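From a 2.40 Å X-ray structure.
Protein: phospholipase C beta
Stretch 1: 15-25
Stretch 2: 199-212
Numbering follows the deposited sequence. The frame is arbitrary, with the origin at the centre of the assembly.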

# COMPACT_ATOMS: atom_id res chain seq x y z
N GLU A 15 15.85 -13.74 4.77
CA GLU A 15 15.06 -13.42 5.95
C GLU A 15 14.30 -12.09 5.82
O GLU A 15 14.87 -11.06 5.48
CB GLU A 15 15.95 -13.45 7.20
CG GLU A 15 17.34 -12.81 7.08
CD GLU A 15 18.37 -13.67 6.33
OE1 GLU A 15 19.55 -13.26 6.29
OE2 GLU A 15 18.01 -14.74 5.78
N PRO A 16 12.98 -12.11 6.10
CA PRO A 16 12.08 -10.97 6.03
C PRO A 16 12.57 -9.68 6.68
O PRO A 16 12.84 -9.64 7.87
CB PRO A 16 10.82 -11.50 6.70
CG PRO A 16 10.82 -12.93 6.23
CD PRO A 16 12.24 -13.29 6.60
N GLN A 17 12.68 -8.62 5.88
CA GLN A 17 13.12 -7.33 6.40
C GLN A 17 12.79 -6.17 5.46
O GLN A 17 13.08 -6.22 4.27
CB GLN A 17 14.63 -7.32 6.65
CG GLN A 17 15.47 -7.45 5.40
CD GLN A 17 16.88 -6.91 5.60
OE1 GLN A 17 17.07 -5.71 5.83
NE2 GLN A 17 17.87 -7.79 5.51
N THR A 18 12.18 -5.12 6.02
CA THR A 18 11.83 -3.92 5.25
C THR A 18 12.38 -2.71 5.98
O THR A 18 12.41 -2.68 7.21
CB THR A 18 10.30 -3.73 5.10
OG1 THR A 18 9.77 -4.71 4.19
CG2 THR A 18 9.98 -2.34 4.57
N ALA A 19 12.82 -1.72 5.21
CA ALA A 19 13.36 -0.49 5.79
C ALA A 19 12.42 -0.01 6.88
O ALA A 19 11.21 -0.19 6.79
CB ALA A 19 13.51 0.58 4.70
N SER A 20 12.99 0.60 7.91
CA SER A 20 12.20 1.12 9.01
C SER A 20 11.77 2.54 8.69
O SER A 20 12.23 3.13 7.71
CB SER A 20 13.00 1.08 10.31
OG SER A 20 14.22 1.78 10.16
N LEU A 21 10.89 3.09 9.52
CA LEU A 21 10.41 4.45 9.30
C LEU A 21 11.62 5.37 9.40
O LEU A 21 11.65 6.43 8.79
CB LEU A 21 9.40 4.85 10.38
CG LEU A 21 8.30 5.85 10.00
CD1 LEU A 21 7.77 6.49 11.26
CD2 LEU A 21 8.83 6.93 9.09
N ALA A 22 12.61 4.93 10.17
CA ALA A 22 13.84 5.70 10.39
C ALA A 22 14.68 5.78 9.13
O ALA A 22 15.18 6.85 8.78
CB ALA A 22 14.65 5.08 11.51
N GLU A 23 14.84 4.65 8.45
CA GLU A 23 15.63 4.61 7.23
C GLU A 23 15.00 5.48 6.14
O GLU A 23 15.70 6.18 5.41
CB GLU A 23 15.74 3.17 6.73
CG GLU A 23 16.49 2.25 7.70
CD GLU A 23 16.61 0.83 7.18
OE1 GLU A 23 17.13 0.65 6.05
OE2 GLU A 23 16.21 -0.10 7.90
N LEU A 24 13.67 5.42 6.05
CA LEU A 24 12.91 6.17 5.05
C LEU A 24 12.87 7.68 5.27
O LEU A 24 12.82 8.45 4.30
CB LEU A 24 11.48 5.62 4.99
CG LEU A 24 11.41 4.15 4.59
CD1 LEU A 24 9.97 3.66 4.65
CD2 LEU A 24 11.98 4.00 3.19
N GLN A 25 12.86 8.11 6.53
CA GLN A 25 12.82 9.54 6.87
C GLN A 25 14.15 10.22 6.62
O GLN A 25 14.31 11.40 6.94
CB GLN A 25 12.45 9.72 8.35
CG GLN A 25 11.08 9.25 8.73
CD GLN A 25 10.87 9.26 10.23
OE1 GLN A 25 9.79 8.93 10.72
NE2 GLN A 25 11.91 9.63 10.97
N GLU A 199 3.85 -8.99 6.57
CA GLU A 199 3.44 -8.58 7.91
C GLU A 199 4.23 -7.36 8.38
O GLU A 199 3.67 -6.43 8.94
CB GLU A 199 3.63 -9.75 8.86
CG GLU A 199 2.97 -9.59 10.19
CD GLU A 199 3.18 -10.81 11.06
OE1 GLU A 199 4.32 -11.03 11.52
OE2 GLU A 199 2.21 -11.57 11.26
N LYS A 200 5.54 -7.37 8.17
CA LYS A 200 6.37 -6.24 8.57
C LYS A 200 5.94 -5.01 7.81
O LYS A 200 5.69 -3.95 8.39
CB LYS A 200 7.84 -6.54 8.30
CG LYS A 200 8.46 -7.54 9.27
CD LYS A 200 9.90 -7.81 8.89
CE LYS A 200 10.57 -8.69 9.93
NZ LYS A 200 10.62 -7.98 11.24
N GLN A 201 5.83 -5.15 6.49
CA GLN A 201 5.40 -4.06 5.64
C GLN A 201 4.11 -3.43 6.17
O GLN A 201 3.98 -2.20 6.20
CB GLN A 201 5.25 -4.58 4.21
CG GLN A 201 6.61 -5.02 3.69
CD GLN A 201 6.55 -5.83 2.41
OE1 GLN A 201 7.59 -6.05 1.76
NE2 GLN A 201 5.37 -6.32 2.06
N ALA A 202 3.18 -4.27 6.62
CA ALA A 202 1.92 -3.74 7.14
C ALA A 202 2.20 -2.91 8.39
O ALA A 202 1.65 -1.81 8.55
CB ALA A 202 0.96 -4.87 7.47
N GLU A 203 3.06 -3.44 9.25
CA GLU A 203 3.45 -2.79 10.50
C GLU A 203 4.13 -1.45 10.20
O GLU A 203 3.94 -0.46 10.90
CB GLU A 203 4.41 -3.72 11.25
CG GLU A 203 5.24 -3.06 12.34
CD GLU A 203 6.31 -3.99 12.91
OE1 GLU A 203 5.96 -4.98 13.60
OE2 GLU A 203 7.52 -3.74 12.65
N ASN A 204 4.92 -1.44 9.14
CA ASN A 204 5.64 -0.25 8.75
C ASN A 204 4.64 0.82 8.30
O ASN A 204 4.70 1.98 8.74
CB ASN A 204 6.62 -0.62 7.64
CG ASN A 204 7.62 0.46 7.36
OD1 ASN A 204 7.34 1.42 6.64
ND2 ASN A 204 8.80 0.33 7.95
N LEU A 205 3.71 0.43 7.43
CA LEU A 205 2.69 1.35 6.95
C LEU A 205 1.99 1.93 8.17
O LEU A 205 1.81 3.15 8.29
CB LEU A 205 1.66 0.59 6.09
CG LEU A 205 0.45 1.37 5.58
CD1 LEU A 205 0.89 2.49 4.66
CD2 LEU A 205 -0.48 0.43 4.83
N ARG A 206 1.61 1.05 9.08
CA ARG A 206 0.92 1.44 10.29
C ARG A 206 1.76 2.45 11.08
O ARG A 206 1.23 3.42 11.61
CB ARG A 206 0.62 0.18 11.11
CG ARG A 206 -0.23 0.39 12.32
CD ARG A 206 -1.05 -0.88 12.67
NE ARG A 206 -0.26 -2.03 13.13
CZ ARG A 206 0.39 -2.89 12.35
NH1 ARG A 206 0.37 -2.77 11.03
NH2 ARG A 206 1.06 -3.89 12.90
N ALA A 207 3.07 2.25 11.16
CA ALA A 207 3.89 3.20 11.90
C ALA A 207 3.75 4.58 11.23
O ALA A 207 3.61 5.61 11.90
CB ALA A 207 5.35 2.75 11.90
N ILE A 208 3.79 4.57 9.91
CA ILE A 208 3.68 5.78 9.09
C ILE A 208 2.39 6.56 9.34
O ILE A 208 2.43 7.78 9.54
CB ILE A 208 3.75 5.42 7.59
CG1 ILE A 208 5.14 4.83 7.29
CG2 ILE A 208 3.43 6.63 6.73
CD1 ILE A 208 5.27 4.25 5.90
N GLN A 209 1.26 5.86 9.32
CA GLN A 209 -0.04 6.49 9.54
C GLN A 209 -0.11 7.05 10.95
O GLN A 209 -0.79 8.04 11.22
CB GLN A 209 -1.14 5.47 9.31
CG GLN A 209 -1.05 4.83 7.94
CD GLN A 209 -2.01 3.68 7.77
OE1 GLN A 209 -2.04 2.76 8.59
NE2 GLN A 209 -2.79 3.70 6.70
N GLU A 210 0.60 6.38 11.84
CA GLU A 210 0.66 6.77 13.24
C GLU A 210 1.42 8.10 13.32
O GLU A 210 1.05 9.00 14.06
CB GLU A 210 1.39 5.66 14.00
CG GLU A 210 1.34 5.74 15.50
CD GLU A 210 2.01 4.53 16.12
OE1 GLU A 210 1.55 3.39 15.84
OE2 GLU A 210 2.99 4.72 16.87
N LYS A 211 2.48 8.21 12.53
CA LYS A 211 3.27 9.43 12.47
C LYS A 211 2.37 10.57 11.98
O LYS A 211 2.25 11.62 12.63
CB LYS A 211 4.46 9.24 11.53
CG LYS A 211 5.25 10.50 11.18
CD LYS A 211 5.89 11.14 12.39
CE LYS A 211 6.73 12.36 11.98
NZ LYS A 211 7.28 13.13 13.14
N GLU A 212 1.72 10.37 10.83
CA GLU A 212 0.84 11.39 10.30
C GLU A 212 -0.18 11.78 11.36
O GLU A 212 -0.47 12.97 11.55
CB GLU A 212 0.11 10.89 9.06
CG GLU A 212 -0.90 11.87 8.52
CD GLU A 212 -1.74 11.26 7.42
OE1 GLU A 212 -1.18 10.82 6.40
OE2 GLU A 212 -2.98 11.21 7.56

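This is a modest packing contact, burying 458 Å² over both sides, in which a loop that turns into a short helix lies along one face of a long helix and meets it in mixed polar and apolar van der Waals contact, with no hydrogen bond crossing between the two.

Two CA pairs mark the closest approach of the backbones. Thr18 CA lies 6.4 Å from Gln201 CA, and Ser20 CA lies 6.7 Å from Asn204 CA. The residues of 199-212 that meet the partner are Lys200, Gln201, Asn204, Ala207, Ile208 and Lys211, a pattern of adjacent pairs and three-residue steps that keeps to one side of the helix.

At the loop end, Lys200 works through its aliphatic chain: its CE sits 3.2 Å from Pro16 O, and its CD 4.1 Å from Gln17 CA. Thr18 points toward the helix and sets its OG1 3.2 Å from Gln201 CG; that hydroxyl has its hydrogen bond elsewhere in the structure, and its contact here is with a carbon.

Asn204 is the centre of the contact. Its ND2 comes within 2.7 Å of Ala19 O, yet the angle is too poor for a hydrogen bond. Its OD1, 4.0 Å from Leu24 CD1, is buried with no polar partner in the model.

Beyond it, Leu21 supplies the apolar part of the contact. Leu21 starts sideways, but its end comes nearer the helix, bringing its CG to 4.3 Å from Ile208 CG1 and its CD1 to 4.3 Å from Lys211 CB. Ala207 points its side chain toward the loop segment, and its O lies 4.3 Å from Leu21 CD1.

The short helix has its own start: Ser20 is the N-cap, its OG accepting a weak bond from Glu23 N at 3.4 Å, while Ser20 N gives a weak one to Glu23 OE2 at 3.3 Å. The rule is local capping within the segment and, between segments, side chains packed against both side chains and backbone, without a hydrogen bond.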